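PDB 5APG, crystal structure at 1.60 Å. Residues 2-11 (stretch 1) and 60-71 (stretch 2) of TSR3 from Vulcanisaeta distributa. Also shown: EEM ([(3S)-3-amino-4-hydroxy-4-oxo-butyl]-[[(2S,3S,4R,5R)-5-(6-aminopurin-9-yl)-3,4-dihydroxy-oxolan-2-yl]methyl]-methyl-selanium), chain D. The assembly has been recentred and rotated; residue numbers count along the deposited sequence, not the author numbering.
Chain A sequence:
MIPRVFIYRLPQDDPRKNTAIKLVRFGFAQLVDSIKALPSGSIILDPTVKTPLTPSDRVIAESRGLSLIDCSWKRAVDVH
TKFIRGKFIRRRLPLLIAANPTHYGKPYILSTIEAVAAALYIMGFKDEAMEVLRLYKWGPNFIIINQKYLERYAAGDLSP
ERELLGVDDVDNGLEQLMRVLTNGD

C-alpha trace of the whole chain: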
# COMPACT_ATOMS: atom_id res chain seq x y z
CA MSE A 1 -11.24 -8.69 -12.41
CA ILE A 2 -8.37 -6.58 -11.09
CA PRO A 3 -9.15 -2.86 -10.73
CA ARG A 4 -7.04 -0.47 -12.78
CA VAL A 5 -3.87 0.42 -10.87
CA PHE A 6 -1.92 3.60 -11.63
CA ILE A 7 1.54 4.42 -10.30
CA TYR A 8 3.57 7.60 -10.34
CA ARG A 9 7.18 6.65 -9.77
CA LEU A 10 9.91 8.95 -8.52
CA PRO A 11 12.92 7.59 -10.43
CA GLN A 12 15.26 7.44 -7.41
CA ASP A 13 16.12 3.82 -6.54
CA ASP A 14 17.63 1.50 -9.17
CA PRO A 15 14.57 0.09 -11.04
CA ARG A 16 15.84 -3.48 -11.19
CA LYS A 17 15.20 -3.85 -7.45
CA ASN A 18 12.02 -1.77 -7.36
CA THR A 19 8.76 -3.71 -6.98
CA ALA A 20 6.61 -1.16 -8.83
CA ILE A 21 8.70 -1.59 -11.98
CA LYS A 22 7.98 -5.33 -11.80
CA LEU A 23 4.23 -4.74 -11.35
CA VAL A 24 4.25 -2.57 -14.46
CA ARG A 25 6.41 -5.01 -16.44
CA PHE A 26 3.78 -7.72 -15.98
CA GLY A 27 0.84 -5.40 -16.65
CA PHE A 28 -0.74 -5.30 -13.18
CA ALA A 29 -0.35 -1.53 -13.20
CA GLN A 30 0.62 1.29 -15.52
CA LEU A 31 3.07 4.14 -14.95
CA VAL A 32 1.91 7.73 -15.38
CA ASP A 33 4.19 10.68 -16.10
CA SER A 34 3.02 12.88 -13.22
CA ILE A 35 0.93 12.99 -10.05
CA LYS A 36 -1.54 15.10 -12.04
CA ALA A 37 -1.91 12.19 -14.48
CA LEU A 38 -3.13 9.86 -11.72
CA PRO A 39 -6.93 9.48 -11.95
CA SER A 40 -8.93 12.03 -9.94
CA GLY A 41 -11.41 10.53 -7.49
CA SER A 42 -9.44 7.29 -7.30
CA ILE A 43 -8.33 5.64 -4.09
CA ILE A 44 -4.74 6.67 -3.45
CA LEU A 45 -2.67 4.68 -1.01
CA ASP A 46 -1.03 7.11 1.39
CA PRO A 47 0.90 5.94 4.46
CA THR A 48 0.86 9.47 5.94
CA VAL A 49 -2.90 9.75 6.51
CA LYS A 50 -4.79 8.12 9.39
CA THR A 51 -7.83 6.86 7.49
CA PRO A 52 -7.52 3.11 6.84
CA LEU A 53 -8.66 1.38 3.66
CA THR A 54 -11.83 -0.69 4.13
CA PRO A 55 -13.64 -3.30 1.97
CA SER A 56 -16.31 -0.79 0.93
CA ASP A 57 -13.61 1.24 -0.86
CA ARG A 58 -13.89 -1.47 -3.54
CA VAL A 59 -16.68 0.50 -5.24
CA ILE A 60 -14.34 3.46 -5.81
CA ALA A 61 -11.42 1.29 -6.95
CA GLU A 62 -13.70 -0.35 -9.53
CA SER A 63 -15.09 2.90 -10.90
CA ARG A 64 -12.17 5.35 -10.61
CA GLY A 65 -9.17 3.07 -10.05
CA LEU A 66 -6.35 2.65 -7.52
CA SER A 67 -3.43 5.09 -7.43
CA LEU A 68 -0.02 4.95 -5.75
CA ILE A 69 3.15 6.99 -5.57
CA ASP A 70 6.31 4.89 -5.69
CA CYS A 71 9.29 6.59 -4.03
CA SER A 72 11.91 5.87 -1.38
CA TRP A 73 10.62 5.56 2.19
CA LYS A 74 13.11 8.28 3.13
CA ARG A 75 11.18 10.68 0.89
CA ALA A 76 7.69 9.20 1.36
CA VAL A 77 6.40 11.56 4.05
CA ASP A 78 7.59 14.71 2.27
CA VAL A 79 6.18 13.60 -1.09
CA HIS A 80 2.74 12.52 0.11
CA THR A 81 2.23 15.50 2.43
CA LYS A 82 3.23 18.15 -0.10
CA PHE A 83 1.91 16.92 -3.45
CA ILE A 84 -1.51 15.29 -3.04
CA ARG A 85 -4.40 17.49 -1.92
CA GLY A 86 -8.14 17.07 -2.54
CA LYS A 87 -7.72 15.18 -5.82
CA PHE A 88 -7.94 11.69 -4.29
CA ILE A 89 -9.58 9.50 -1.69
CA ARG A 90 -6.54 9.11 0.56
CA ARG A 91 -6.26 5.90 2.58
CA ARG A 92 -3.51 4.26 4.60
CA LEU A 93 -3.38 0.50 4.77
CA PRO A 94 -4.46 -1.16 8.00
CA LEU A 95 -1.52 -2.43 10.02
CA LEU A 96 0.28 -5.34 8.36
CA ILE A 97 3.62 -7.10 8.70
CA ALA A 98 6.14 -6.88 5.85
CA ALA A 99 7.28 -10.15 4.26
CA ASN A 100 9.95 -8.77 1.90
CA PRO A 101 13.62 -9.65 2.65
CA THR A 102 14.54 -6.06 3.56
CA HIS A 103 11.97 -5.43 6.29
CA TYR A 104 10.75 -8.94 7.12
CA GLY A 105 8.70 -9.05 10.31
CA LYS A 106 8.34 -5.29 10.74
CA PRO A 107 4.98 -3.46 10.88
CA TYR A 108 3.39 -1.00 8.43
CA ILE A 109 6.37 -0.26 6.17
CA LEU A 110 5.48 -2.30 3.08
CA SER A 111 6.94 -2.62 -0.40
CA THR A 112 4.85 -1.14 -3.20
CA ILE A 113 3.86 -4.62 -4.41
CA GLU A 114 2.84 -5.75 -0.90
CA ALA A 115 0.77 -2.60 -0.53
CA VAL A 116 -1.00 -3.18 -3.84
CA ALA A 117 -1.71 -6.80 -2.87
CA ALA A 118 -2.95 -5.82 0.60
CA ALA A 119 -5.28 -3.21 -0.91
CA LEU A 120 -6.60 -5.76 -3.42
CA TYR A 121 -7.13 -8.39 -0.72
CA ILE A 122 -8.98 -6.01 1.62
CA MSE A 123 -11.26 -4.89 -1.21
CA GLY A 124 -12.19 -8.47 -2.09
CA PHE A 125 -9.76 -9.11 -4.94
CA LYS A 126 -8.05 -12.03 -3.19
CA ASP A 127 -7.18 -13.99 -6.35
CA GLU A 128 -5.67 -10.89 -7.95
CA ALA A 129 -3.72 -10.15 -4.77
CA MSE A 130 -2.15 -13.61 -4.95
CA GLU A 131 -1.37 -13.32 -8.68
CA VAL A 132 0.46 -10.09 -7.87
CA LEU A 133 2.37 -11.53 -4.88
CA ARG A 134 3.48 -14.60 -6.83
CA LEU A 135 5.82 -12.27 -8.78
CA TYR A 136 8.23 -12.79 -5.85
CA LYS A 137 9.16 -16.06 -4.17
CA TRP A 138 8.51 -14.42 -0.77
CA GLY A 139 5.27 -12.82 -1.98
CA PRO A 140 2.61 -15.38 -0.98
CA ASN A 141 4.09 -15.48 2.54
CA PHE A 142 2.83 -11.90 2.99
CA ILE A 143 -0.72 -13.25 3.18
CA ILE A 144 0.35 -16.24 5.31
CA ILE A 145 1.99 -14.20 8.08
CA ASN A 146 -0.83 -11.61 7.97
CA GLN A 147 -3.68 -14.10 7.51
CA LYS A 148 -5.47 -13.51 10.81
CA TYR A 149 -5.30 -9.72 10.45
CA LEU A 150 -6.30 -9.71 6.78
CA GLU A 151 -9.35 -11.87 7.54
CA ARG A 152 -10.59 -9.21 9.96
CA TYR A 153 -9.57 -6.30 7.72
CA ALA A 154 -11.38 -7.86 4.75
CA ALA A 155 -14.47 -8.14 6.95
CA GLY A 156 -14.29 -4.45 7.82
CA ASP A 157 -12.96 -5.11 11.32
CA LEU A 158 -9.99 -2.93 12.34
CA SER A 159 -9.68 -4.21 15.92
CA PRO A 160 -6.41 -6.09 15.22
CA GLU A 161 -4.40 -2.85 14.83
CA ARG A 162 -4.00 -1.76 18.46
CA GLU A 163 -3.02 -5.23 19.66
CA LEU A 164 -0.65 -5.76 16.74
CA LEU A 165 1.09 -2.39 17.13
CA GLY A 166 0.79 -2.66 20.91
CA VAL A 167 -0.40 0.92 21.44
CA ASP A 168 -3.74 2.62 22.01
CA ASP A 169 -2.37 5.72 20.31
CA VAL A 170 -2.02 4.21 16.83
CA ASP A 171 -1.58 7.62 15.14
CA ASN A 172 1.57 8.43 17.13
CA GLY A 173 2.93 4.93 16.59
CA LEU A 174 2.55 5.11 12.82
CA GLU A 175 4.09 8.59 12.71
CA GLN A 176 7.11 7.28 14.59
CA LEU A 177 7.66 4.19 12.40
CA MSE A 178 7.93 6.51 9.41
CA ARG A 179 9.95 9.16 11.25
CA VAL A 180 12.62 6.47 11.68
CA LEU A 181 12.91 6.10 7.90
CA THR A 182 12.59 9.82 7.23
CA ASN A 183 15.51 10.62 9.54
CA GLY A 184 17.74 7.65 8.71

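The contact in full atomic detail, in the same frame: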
# COMPACT_ATOMS: atom_id res chain seq x y z
N ILE A 2 -9.19 -7.56 -11.77
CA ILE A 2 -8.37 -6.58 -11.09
C ILE A 2 -8.81 -5.16 -11.45
O ILE A 2 -9.10 -4.86 -12.62
CB ILE A 2 -6.85 -6.78 -11.41
CG1 ILE A 2 -5.97 -6.01 -10.42
CG2 ILE A 2 -6.52 -6.44 -12.87
CD1 ILE A 2 -4.51 -6.38 -10.51
N PRO A 3 -8.91 -4.28 -10.44
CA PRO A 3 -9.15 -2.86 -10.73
C PRO A 3 -7.95 -2.27 -11.45
O PRO A 3 -6.86 -2.84 -11.38
CB PRO A 3 -9.33 -2.23 -9.34
CG PRO A 3 -8.74 -3.22 -8.38
CD PRO A 3 -8.94 -4.57 -9.00
N ARG A 4 -8.15 -1.15 -12.12
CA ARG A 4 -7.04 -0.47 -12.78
C ARG A 4 -6.14 0.18 -11.75
O ARG A 4 -6.60 0.95 -10.90
CB ARG A 4 -7.57 0.57 -13.77
CG ARG A 4 -8.35 -0.04 -14.93
CD ARG A 4 -7.42 -0.69 -15.93
NE ARG A 4 -6.60 0.31 -16.63
CZ ARG A 4 -7.01 0.98 -17.69
NH1 ARG A 4 -8.22 0.77 -18.19
NH2 ARG A 4 -6.21 1.88 -18.26
N VAL A 5 -4.85 -0.14 -11.81
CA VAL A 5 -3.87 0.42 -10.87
C VAL A 5 -2.94 1.38 -11.60
O VAL A 5 -2.39 1.06 -12.66
CB VAL A 5 -3.04 -0.70 -10.19
CG1 VAL A 5 -2.07 -0.10 -9.18
CG2 VAL A 5 -3.96 -1.71 -9.52
N PHE A 6 -2.77 2.57 -11.03
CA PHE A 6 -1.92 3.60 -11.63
C PHE A 6 -0.83 4.01 -10.65
O PHE A 6 -1.10 4.26 -9.47
CB PHE A 6 -2.76 4.81 -12.03
CG PHE A 6 -3.85 4.51 -13.01
CD1 PHE A 6 -5.09 4.08 -12.57
CD2 PHE A 6 -3.63 4.64 -14.37
CE1 PHE A 6 -6.10 3.80 -13.48
CE2 PHE A 6 -4.63 4.36 -15.28
CZ PHE A 6 -5.87 3.94 -14.83
N ILE A 7 0.40 4.09 -11.15
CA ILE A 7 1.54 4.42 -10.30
C ILE A 7 2.35 5.59 -10.86
O ILE A 7 2.75 5.59 -12.02
CB ILE A 7 2.49 3.21 -10.14
CG1 ILE A 7 1.76 2.03 -9.49
CG2 ILE A 7 3.71 3.60 -9.30
CD1 ILE A 7 2.59 0.75 -9.44
N TYR A 8 2.57 6.60 -10.02
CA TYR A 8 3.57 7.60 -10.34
C TYR A 8 4.84 7.23 -9.61
O TYR A 8 4.85 7.08 -8.38
CB TYR A 8 3.13 9.01 -9.96
CG TYR A 8 4.27 10.00 -10.09
CD1 TYR A 8 4.76 10.36 -11.33
CD2 TYR A 8 4.87 10.56 -8.96
CE1 TYR A 8 5.81 11.24 -11.46
CE2 TYR A 8 5.92 11.45 -9.08
CZ TYR A 8 6.39 11.79 -10.33
OH TYR A 8 7.43 12.67 -10.46
N ARG A 9 5.92 7.06 -10.36
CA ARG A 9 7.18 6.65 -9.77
C ARG A 9 8.21 7.77 -9.78
O ARG A 9 8.50 8.36 -10.82
CB ARG A 9 7.73 5.43 -10.51
CG ARG A 9 9.09 4.97 -10.03
CD ARG A 9 9.48 3.64 -10.64
NE ARG A 9 10.92 3.57 -10.90
CZ ARG A 9 11.84 3.35 -9.97
NH1 ARG A 9 11.48 3.18 -8.71
NH2 ARG A 9 13.12 3.29 -10.30
N LEU A 10 8.75 8.07 -8.61
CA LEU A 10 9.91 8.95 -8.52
C LEU A 10 11.15 8.13 -8.82
O LEU A 10 11.55 7.28 -8.03
CB LEU A 10 10.01 9.60 -7.14
CG LEU A 10 9.20 10.87 -6.91
CD1 LEU A 10 9.33 11.32 -5.47
CD2 LEU A 10 9.66 11.97 -7.85
N PRO A 11 11.78 8.39 -9.98
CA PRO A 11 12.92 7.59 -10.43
C PRO A 11 14.16 7.80 -9.56
O PRO A 11 15.10 8.48 -9.98
CB PRO A 11 13.16 8.09 -11.86
CG PRO A 11 12.65 9.49 -11.85
CD PRO A 11 11.47 9.50 -10.91
N ILE A 60 -15.12 2.37 -5.24
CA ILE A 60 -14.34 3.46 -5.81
C ILE A 60 -13.19 2.94 -6.68
O ILE A 60 -12.95 3.46 -7.77
CB ILE A 60 -13.77 4.37 -4.70
CG1 ILE A 60 -14.90 4.99 -3.89
CG2 ILE A 60 -12.88 5.45 -5.29
CD1 ILE A 60 -15.80 5.89 -4.71
N ALA A 61 -12.50 1.92 -6.19
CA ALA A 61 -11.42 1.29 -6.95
C ALA A 61 -11.91 0.74 -8.29
O ALA A 61 -11.21 0.82 -9.29
CB ALA A 61 -10.77 0.18 -6.14
N GLU A 62 -13.11 0.17 -8.30
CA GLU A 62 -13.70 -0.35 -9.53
C GLU A 62 -14.05 0.74 -10.53
O GLU A 62 -13.90 0.55 -11.74
CB GLU A 62 -14.97 -1.15 -9.22
CG GLU A 62 -14.76 -2.43 -8.45
CD GLU A 62 -16.07 -3.11 -8.13
OE1 GLU A 62 -17.03 -2.40 -7.74
OE2 GLU A 62 -16.14 -4.34 -8.26
N SER A 63 -14.53 1.87 -10.03
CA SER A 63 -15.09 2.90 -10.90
C SER A 63 -14.09 4.00 -11.26
O SER A 63 -14.17 4.57 -12.36
CB SER A 63 -16.33 3.52 -10.23
OG SER A 63 -16.03 3.96 -8.91
N ARG A 64 -13.16 4.30 -10.37
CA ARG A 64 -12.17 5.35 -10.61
C ARG A 64 -10.75 4.80 -10.71
O ARG A 64 -9.90 5.37 -11.39
CB ARG A 64 -12.23 6.43 -9.52
CG ARG A 64 -13.44 7.37 -9.56
CD ARG A 64 -14.52 6.90 -8.60
NE ARG A 64 -15.65 7.82 -8.51
CZ ARG A 64 -15.72 8.84 -7.65
NH1 ARG A 64 -14.72 9.09 -6.83
NH2 ARG A 64 -16.80 9.62 -7.63
N GLY A 65 -10.49 3.69 -10.02
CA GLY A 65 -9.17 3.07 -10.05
C GLY A 65 -8.42 3.17 -8.73
O GLY A 65 -8.93 3.73 -7.75
N LEU A 66 -7.21 2.63 -8.71
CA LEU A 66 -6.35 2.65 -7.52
C LEU A 66 -5.01 3.29 -7.87
O LEU A 66 -4.32 2.84 -8.78
CB LEU A 66 -6.13 1.24 -6.97
CG LEU A 66 -5.22 1.10 -5.75
CD1 LEU A 66 -5.85 1.72 -4.52
CD2 LEU A 66 -4.87 -0.37 -5.48
N SER A 67 -4.65 4.35 -7.15
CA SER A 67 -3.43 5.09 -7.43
C SER A 67 -2.38 4.90 -6.33
O SER A 67 -2.73 4.68 -5.17
CB SER A 67 -3.73 6.58 -7.59
OG SER A 67 -4.61 6.81 -8.68
N LEU A 68 -1.11 4.98 -6.71
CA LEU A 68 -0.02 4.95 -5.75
C LEU A 68 1.13 5.83 -6.23
O LEU A 68 1.34 6.01 -7.43
CB LEU A 68 0.52 3.53 -5.53
CG LEU A 68 -0.31 2.42 -4.90
CD1 LEU A 68 -1.22 1.74 -5.92
CD2 LEU A 68 0.62 1.41 -4.24
N ILE A 69 1.88 6.36 -5.27
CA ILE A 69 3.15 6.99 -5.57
C ILE A 69 4.27 6.07 -5.12
O ILE A 69 4.32 5.66 -3.96
CB ILE A 69 3.29 8.37 -4.88
CG1 ILE A 69 2.25 9.35 -5.43
CG2 ILE A 69 4.70 8.92 -5.09
CD1 ILE A 69 2.09 10.61 -4.59
N ASP A 70 5.15 5.70 -6.04
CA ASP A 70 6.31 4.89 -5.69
C ASP A 70 7.54 5.78 -5.53
O ASP A 70 7.95 6.47 -6.46
CB ASP A 70 6.57 3.82 -6.75
CG ASP A 70 7.81 2.99 -6.46
OD1 ASP A 70 7.71 2.02 -5.68
OD2 ASP A 70 8.89 3.31 -7.00
N CYS A 71 8.11 5.78 -4.33
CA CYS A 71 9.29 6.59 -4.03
C CYS A 71 10.07 5.89 -2.93
O CYS A 71 9.66 4.84 -2.47
CB CYS A 71 8.88 7.99 -3.60
SG CYS A 71 7.86 8.04 -2.11
C2 EEM D . -0.37 2.91 2.58
N3 EEM D . 0.39 2.75 1.55
C4 EEM D . 1.50 2.04 1.64
C1' EEM D . 2.50 2.00 -0.67
C2' EEM D . 2.69 3.53 -0.78
C3' EEM D . 4.07 3.65 -0.85
C4' EEM D . 4.59 2.61 -1.52
C5' EEM D . 5.87 2.09 -0.98
O EEM D . 8.62 -1.59 -3.38
C EEM D . 9.67 -1.01 -3.42
OXT EEM D . 10.46 -1.22 -4.33
CA EEM D . 10.02 0.02 -2.37
N EEM D . 11.39 0.39 -2.55
CB EEM D . 9.07 1.19 -2.60
CG EEM D . 9.01 2.18 -1.45
SE EEM D . 7.35 3.25 -1.53
CE EEM D . 7.40 4.67 -0.22
O4' EEM D . 3.53 1.46 -1.18
O3' EEM D . 4.50 4.99 -1.30
O2' EEM D . 2.13 3.82 -2.07
N9 EEM D . 2.48 1.70 0.78
C8 EEM D . 3.34 0.98 1.47
N7 EEM D . 2.97 0.85 2.73
C5 EEM D . 1.81 1.50 2.88
N1 EEM D . -0.13 2.42 3.78
C6 EEM D . 0.95 1.72 3.99
N6 EEM D . 1.24 1.20 5.26
O HOH W 1 -10.67 0.21 -11.86

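Parallel strands 5–9 and 66–70 pair in register, and their apolar centre lies on the sheet face carrying Val 5, Ile 7, Leu 66 and Leu 68. Val 5 CG1 meets Leu 68 CD1 at 3.8 Å, and Val 5 CG2 lies 4.4 Å from Leu 66 CD2; these buried, branched aliphatic side chains fill space without leaving polar groups unpaired. On the other face, Tyr 8 turns its ring edge to Ile 69 (CD2 to CG2, 4.2 Å), next to the pair Phe 6 and Ser 67. Beyond the strands, Leu 10 CD1 packs on Cys 71 CB at 3.8 Å.

The backbone ladder alternates direction: Phe 6 N donates to Leu 66 O (2.7 Å), Leu 68 N to Phe 6 O (2.9 Å), Tyr 8 N to Leu 68 O (2.9 Å) and Asp 70 N to Tyr 8 O (2.7 Å). Leu 66 N to Arg 4 O and Leu 10 N to Asp 70 O, both 2.8 Å, close its ends. Gly 65 leaves the helix with positive phi; a CB there would crowd Phe 6 CE1 and Arg 4 O. Nearby, a water links Arg 4 N to Ala 61 O. At the opposite end, extended Arg 9 forms a salt bridge from NH1 to Asp 70 OD2 (3.1 Å), while Ile 69 O accepts from EEM O3' at 2.7 Å.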